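Local coordinates for hydrazine synthase alpha subunit (Candidatus Kuenenia stuttgartiensis, PDB 5C2V), which catalyses, within the hydrazine synthase complex, the condensation of hydroxylamine with ammonia that yields hydrazine in anammox bacteria, using c-type haem, at residues His456-Cys470 and Gln501-Gly515. Sequence-based numbering, arbitrary orientation.
Sequences HGDIKAVRIIQGYQC and QQRGIIGYQYVESDG
Arg463 and Tyr508 face each other in a non-hydrogen-bonded pair of the antiparallel strands 461-467 and 503-510, and their side chains run alongside one another in the same direction. With CG of Arg463 anti to the backbone N (chi1 177°), the arginine follows the tyrosine ring outward: CB lies 3.5 Å from Tyr508 CE1, CG packs against CE1 and CZ, and CD comes up beside the hydroxyl. A bend at chi3 then turns the guanidinium, whose plane stands 80° from that of the ring, and NE donates a nearly straight hydrogen bond of 2.6 Å to Tyr508 OH, which lies in the guanidinium plane. NH2 adds a weak bond to the same oxygen. NH1 forms a salt bridge with Asp762 and a hydrogen bond with Gln530, and Glu759 also binds the hydroxyl, so two acidic residues of helix 751-762 take part in this polar cluster.

Along the backbones, Val462 and Gln509 bond in both directions, as do Gln466 and Gly504. Between these pairs a classic beta bulge sets Ile506 and Gly507 against Ile464: Gly507 N bonds to Ile464 O, and Ile506 N reaches it weakly. At the bulge the side chain of Ile506 points toward the partner strand, where its CG2 packs 3.7 Å from Ile464 CG2 and its CG1 meets Gln466 CB. Just past the end of strand 461-467, the Tyr468 ring lies over the Arg503-Gly504 peptide, with Gly504 N 3.5 Å above the ring plane; its hydroxyl bonds to Gln641.

Within the haem-binding middle domain, strand 461-467 runs between strands 503-510 and 527-532 of an antiparallel sheet, with the side chain of Val462 about 6 Å from a bound haem c. The side chains of Ile464 and Gln509 touch strand 517-522, and helix 751-762 of the cytochrome c region meets the Arg463-Tyr508 side.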
loop_
_atom_site.group_PDB
_atom_site.type_symbol
_atom_site.label_atom_id
_atom_site.label_comp_id
_atom_site.label_asym_id
_atom_site.label_seq_id
_atom_site.Cartn_x
_atom_site.Cartn_y
_atom_site.Cartn_z
ATOM N N HIS D 456 -24.522 14.954 12.092
ATOM C CA HIS D 456 -25.513 15.821 11.469
ATOM C C HIS D 456 -25.420 17.234 12.035
ATOM O O HIS D 456 -25.449 17.430 13.249
ATOM C CB HIS D 456 -26.922 15.260 11.668
ATOM C CG HIS D 456 -27.173 13.986 10.922
ATOM N ND1 HIS D 456 -28.316 13.237 11.095
ATOM C CD2 HIS D 456 -26.430 13.332 10.001
ATOM C CE1 HIS D 456 -28.265 12.173 10.312
ATOM N NE2 HIS D 456 -27.130 12.208 9.637
ATOM N N GLY D 457 -25.296 18.210 11.144
ATOM C CA GLY D 457 -25.164 19.597 11.545
ATOM C C GLY D 457 -23.730 20.084 11.483
ATOM O O GLY D 457 -23.481 21.285 11.384
ATOM N N ASP D 458 -22.782 19.153 11.534
ATOM C CA ASP D 458 -21.369 19.506 11.444
ATOM C C ASP D 458 -21.004 19.894 10.019
ATOM O O ASP D 458 -20.113 20.714 9.798
ATOM C CB ASP D 458 -20.484 18.351 11.919
ATOM C CG ASP D 458 -20.615 18.090 13.406
ATOM O OD1 ASP D 458 -20.836 19.058 14.163
ATOM O OD2 ASP D 458 -20.496 16.917 13.816
ATOM N N ILE D 459 -21.699 19.305 9.051
ATOM C CA ILE D 459 -21.470 19.650 7.655
ATOM C C ILE D 459 -22.445 20.745 7.243
ATOM O O ILE D 459 -23.644 20.506 7.101
ATOM C CB ILE D 459 -21.634 18.427 6.735
ATOM C CG1 ILE D 459 -20.643 17.330 7.128
ATOM C CG2 ILE D 459 -21.448 18.824 5.279
ATOM C CD1 ILE D 459 -19.193 17.759 7.049
ATOM N N LYS D 460 -21.915 21.947 7.057
ATOM C CA LYS D 460 -22.730 23.111 6.732
ATOM C C LYS D 460 -23.052 23.211 5.247
ATOM O O LYS D 460 -24.177 23.534 4.866
ATOM C CB LYS D 460 -22.032 24.386 7.199
ATOM C CG LYS D 460 -21.806 24.446 8.698
ATOM C CD LYS D 460 -23.089 24.173 9.464
ATOM C CE LYS D 460 -22.894 24.385 10.955
ATOM N NZ LYS D 460 -24.083 23.945 11.735
ATOM N N ALA D 461 -22.058 22.937 4.409
ATOM C CA ALA D 461 -22.217 23.097 2.971
ATOM C C ALA D 461 -21.348 22.122 2.187
ATOM O O ALA D 461 -20.663 21.276 2.760
ATOM C CB ALA D 461 -21.898 24.528 2.565
ATOM N N VAL D 462 -21.394 22.251 0.865
ATOM C CA VAL D 462 -20.571 21.455 -0.031
ATOM C C VAL D 462 -19.994 22.330 -1.137
ATOM O O VAL D 462 -20.668 23.231 -1.657
ATOM C CB VAL D 462 -21.359 20.285 -0.670
ATOM C CG1 VAL D 462 -21.700 19.231 0.372
ATOM C CG2 VAL D 462 -22.614 20.788 -1.368
ATOM N N ARG D 463 -18.737 22.063 -1.479
ATOM C CA ARG D 463 -18.079 22.731 -2.592
ATOM C C ARG D 463 -18.109 21.842 -3.828
ATOM O O ARG D 463 -17.753 20.665 -3.770
ATOM C CB ARG D 463 -16.633 23.094 -2.241
ATOM C CG ARG D 463 -15.871 23.730 -3.396
ATOM C CD ARG D 463 -14.416 24.010 -3.048
ATOM N NE ARG D 463 -14.276 24.999 -1.983
ATOM C CZ ARG D 463 -13.877 24.713 -0.747
ATOM N NH1 ARG D 463 -13.571 23.465 -0.420
ATOM N NH2 ARG D 463 -13.779 25.677 0.159
ATOM N N ILE D 464 -18.539 22.416 -4.945
ATOM C CA ILE D 464 -18.622 21.699 -6.207
ATOM C C ILE D 464 -17.604 22.259 -7.191
ATOM O O ILE D 464 -17.611 23.460 -7.503
ATOM C CB ILE D 464 -20.029 21.776 -6.820
ATOM C CG1 ILE D 464 -21.091 21.530 -5.746
ATOM C CG2 ILE D 464 -20.165 20.775 -7.956
ATOM C CD1 ILE D 464 -22.510 21.644 -6.254
ATOM N N ILE D 465 -16.748 21.362 -7.675
ATOM C CA ILE D 465 -15.573 21.703 -8.469
ATOM C C ILE D 465 -15.636 21.081 -9.863
ATOM O O ILE D 465 -15.967 19.906 -10.001
ATOM C CB ILE D 465 -14.285 21.217 -7.763
ATOM C CG1 ILE D 465 -14.109 21.925 -6.418
ATOM C CG2 ILE D 465 -13.062 21.418 -8.646
ATOM C CD1 ILE D 465 -12.962 21.384 -5.591
ATOM N N GLN D 466 -15.317 21.865 -10.890
ATOM C CA GLN D 466 -15.272 21.347 -12.256
ATOM C C GLN D 466 -13.843 21.199 -12.766
ATOM O O GLN D 466 -13.076 22.162 -12.781
ATOM C CB GLN D 466 -16.058 22.249 -13.207
ATOM C CG GLN D 466 -16.024 21.786 -14.656
ATOM C CD GLN D 466 -16.743 22.738 -15.591
ATOM O OE1 GLN D 466 -17.473 23.626 -15.153
ATOM N NE2 GLN D 466 -16.539 22.554 -16.891
ATOM N N GLY D 467 -13.491 19.987 -13.179
ATOM C CA GLY D 467 -12.185 19.728 -13.756
ATOM C C GLY D 467 -12.009 20.329 -15.136
ATOM O O GLY D 467 -12.830 20.114 -16.028
ATOM N N TYR D 468 -10.929 21.083 -15.315
ATOM C CA TYR D 468 -10.596 21.642 -16.619
ATOM C C TYR D 468 -9.612 20.733 -17.341
ATOM O O TYR D 468 -8.582 20.354 -16.783
ATOM C CB TYR D 468 -10.004 23.045 -16.483
ATOM C CG TYR D 468 -10.907 24.047 -15.802
ATOM C CD1 TYR D 468 -12.289 23.905 -15.833
ATOM C CD2 TYR D 468 -10.375 25.139 -15.129
ATOM C CE1 TYR D 468 -13.114 24.823 -15.210
ATOM C CE2 TYR D 468 -11.192 26.060 -14.505
ATOM C CZ TYR D 468 -12.559 25.899 -14.547
ATOM O OH TYR D 468 -13.373 26.817 -13.925
ATOM N N GLN D 469 -9.937 20.382 -18.579
ATOM C CA GLN D 469 -9.047 19.568 -19.391
ATOM C C GLN D 469 -7.761 20.337 -19.662
ATOM O O GLN D 469 -7.780 21.560 -19.794
ATOM C CB GLN D 469 -9.722 19.170 -20.704
ATOM C CG GLN D 469 -8.935 18.172 -21.536
ATOM C CD GLN D 469 -8.847 16.802 -20.887
ATOM O OE1 GLN D 469 -9.715 15.952 -21.087
ATOM N NE2 GLN D 469 -7.792 16.578 -20.114
ATOM N N CYS D 470 -6.645 19.622 -19.746
ATOM C CA CYS D 470 -5.366 20.276 -19.968
ATOM C C CYS D 470 -5.073 20.356 -21.457
ATOM O O CYS D 470 -4.801 19.344 -22.106
ATOM C CB CYS D 470 -4.245 19.528 -19.241
ATOM S SG CYS D 470 -2.602 20.254 -19.444
ATOM N N GLN D 501 -4.520 18.593 -11.655
ATOM C CA GLN D 501 -4.537 19.455 -12.830
ATOM C C GLN D 501 -5.505 20.618 -12.631
ATOM O O GLN D 501 -6.144 20.735 -11.584
ATOM C CB GLN D 501 -4.905 18.659 -14.082
ATOM C CG GLN D 501 -3.789 17.758 -14.583
ATOM C CD GLN D 501 -4.179 16.977 -15.822
ATOM O OE1 GLN D 501 -5.360 16.726 -16.065
ATOM N NE2 GLN D 501 -3.186 16.596 -16.617
ATOM N N GLN D 502 -5.604 21.476 -13.641
ATOM C CA GLN D 502 -6.396 22.698 -13.547
ATOM C C GLN D 502 -7.879 22.419 -13.334
ATOM O O GLN D 502 -8.455 21.524 -13.954
ATOM C CB GLN D 502 -6.200 23.546 -14.803
ATOM C CG GLN D 502 -4.749 23.893 -15.078
ATOM C CD GLN D 502 -4.536 24.465 -16.462
ATOM O OE1 GLN D 502 -4.791 23.800 -17.465
ATOM N NE2 GLN D 502 -4.064 25.705 -16.524
ATOM N N ARG D 503 -8.484 23.192 -12.440
ATOM C CA ARG D 503 -9.892 23.042 -12.100
ATOM C C ARG D 503 -10.438 24.343 -11.524
ATOM O O ARG D 503 -9.678 25.256 -11.200
ATOM C CB ARG D 503 -10.094 21.888 -11.119
ATOM C CG ARG D 503 -9.197 21.927 -9.899
ATOM C CD ARG D 503 -9.117 20.550 -9.268
ATOM N NE ARG D 503 -8.466 19.594 -10.158
ATOM C CZ ARG D 503 -8.471 18.277 -9.975
ATOM N NH1 ARG D 503 -9.107 17.755 -8.934
ATOM N NH2 ARG D 503 -7.850 17.483 -10.835
ATOM N N GLY D 504 -11.758 24.430 -11.410
ATOM C CA GLY D 504 -12.395 25.635 -10.916
ATOM C C GLY D 504 -13.651 25.323 -10.132
ATOM O O GLY D 504 -14.058 24.166 -10.031
ATOM N N ILE D 505 -14.263 26.355 -9.566
ATOM C CA ILE D 505 -15.404 26.166 -8.680
ATOM C C ILE D 505 -16.734 26.260 -9.419
ATOM O O ILE D 505 -17.107 27.326 -9.909
ATOM C CB ILE D 505 -15.395 27.201 -7.537
ATOM C CG1 ILE D 505 -14.051 27.179 -6.807
ATOM C CG2 ILE D 505 -16.540 26.941 -6.571
ATOM C CD1 ILE D 505 -13.938 28.210 -5.702
ATOM N N ILE D 506 -17.444 25.138 -9.501
ATOM C CA ILE D 506 -18.811 25.146 -10.007
ATOM C C ILE D 506 -19.655 25.990 -9.068
ATOM O O ILE D 506 -20.415 26.856 -9.507
ATOM C CB ILE D 506 -19.404 23.727 -10.118
ATOM C CG1 ILE D 506 -18.972 23.073 -11.429
ATOM C CG2 ILE D 506 -20.923 23.768 -10.049
ATOM C CD1 ILE D 506 -19.573 21.707 -11.654
ATOM N N GLY D 507 -19.510 25.745 -7.770
ATOM C CA GLY D 507 -20.193 26.572 -6.791
ATOM C C GLY D 507 -20.487 25.856 -5.491
ATOM O O GLY D 507 -20.225 24.670 -5.359
ATOM N N TYR D 508 -21.059 26.575 -4.534
ATOM C CA TYR D 508 -21.326 26.002 -3.221
ATOM C C TYR D 508 -22.814 25.773 -2.998
ATOM O O TYR D 508 -23.647 26.511 -3.523
ATOM C CB TYR D 508 -20.778 26.906 -2.121
ATOM C CG TYR D 508 -19.274 27.051 -2.118
ATOM C CD1 TYR D 508 -18.485 26.258 -1.295
ATOM C CD2 TYR D 508 -18.645 27.997 -2.919
ATOM C CE1 TYR D 508 -17.111 26.398 -1.275
ATOM C CE2 TYR D 508 -17.271 28.142 -2.905
ATOM C CZ TYR D 508 -16.509 27.338 -2.083
ATOM O OH TYR D 508 -15.140 27.475 -2.066
ATOM N N GLN D 509 -23.146 24.750 -2.217
ATOM C CA GLN D 509 -24.545 24.497 -1.878
ATOM C C GLN D 509 -24.699 24.116 -0.411
ATOM O O GLN D 509 -23.938 23.305 0.103
ATOM C CB GLN D 509 -25.123 23.398 -2.769
ATOM C CG GLN D 509 -26.626 23.237 -2.635
ATOM C CD GLN D 509 -27.376 24.505 -2.992
ATOM O OE1 GLN D 509 -28.273 24.934 -2.267
ATOM N NE2 GLN D 509 -27.010 25.112 -4.115
ATOM N N TYR D 510 -25.688 24.693 0.264
ATOM C CA TYR D 510 -25.869 24.437 1.690
ATOM C C TYR D 510 -26.317 23.003 1.962
ATOM O O TYR D 510 -26.851 22.328 1.082
ATOM C CB TYR D 510 -26.871 25.426 2.298
ATOM C CG TYR D 510 -28.274 25.354 1.733
ATOM C CD1 TYR D 510 -29.218 24.484 2.268
ATOM C CD2 TYR D 510 -28.663 26.173 0.680
ATOM C CE1 TYR D 510 -30.503 24.421 1.759
ATOM C CE2 TYR D 510 -29.946 26.117 0.167
ATOM C CZ TYR D 510 -30.861 25.240 0.709
ATOM O OH TYR D 510 -32.138 25.181 0.201
ATOM N N VAL D 511 -26.084 22.547 3.189
ATOM C CA VAL D 511 -26.473 21.205 3.606
ATOM C C VAL D 511 -27.480 21.274 4.752
ATOM O O VAL D 511 -27.303 22.040 5.698
ATOM C CB VAL D 511 -25.244 20.373 4.041
ATOM C CG1 VAL D 511 -25.674 19.040 4.635
ATOM C CG2 VAL D 511 -24.311 20.153 2.863
ATOM N N GLU D 512 -28.537 20.472 4.657
ATOM C CA GLU D 512 -29.579 20.445 5.677
ATOM C C GLU D 512 -29.051 19.891 6.996
ATOM O O GLU D 512 -28.021 19.217 7.029
ATOM C CB GLU D 512 -30.777 19.617 5.203
ATOM C CG GLU D 512 -31.450 20.144 3.944
ATOM C CD GLU D 512 -32.231 21.422 4.184
ATOM O OE1 GLU D 512 -32.595 22.090 3.194
ATOM O OE2 GLU D 512 -32.491 21.754 5.360
ATOM N N SER D 513 -29.764 20.185 8.079
ATOM C CA SER D 513 -29.349 19.789 9.421
ATOM C C SER D 513 -29.236 18.274 9.593
ATOM O O SER D 513 -28.551 17.800 10.498
ATOM C CB SER D 513 -30.325 20.350 10.459
ATOM O OG SER D 513 -31.607 19.762 10.326
ATOM N N ASP D 514 -29.908 17.518 8.729
ATOM C CA ASP D 514 -29.868 16.062 8.808
ATOM C C ASP D 514 -28.785 15.480 7.902
ATOM O O ASP D 514 -28.633 14.262 7.807
ATOM C CB ASP D 514 -31.233 15.464 8.452
ATOM C CG ASP D 514 -31.609 15.685 7.000
ATOM O OD1 ASP D 514 -31.169 16.695 6.415
ATOM O OD2 ASP D 514 -32.349 14.845 6.444
ATOM N N GLY D 515 -28.039 16.355 7.236
ATOM C CA GLY D 515 -26.934 15.930 6.394
ATOM C C GLY D 515 -27.314 15.737 4.939
ATOM O O GLY D 515 -26.503 15.279 4.134
HETATM O O HOH W 1 -25.196 18.528 8.362
HETATM O O HOH W 2 -5.304 20.991 -16.516
#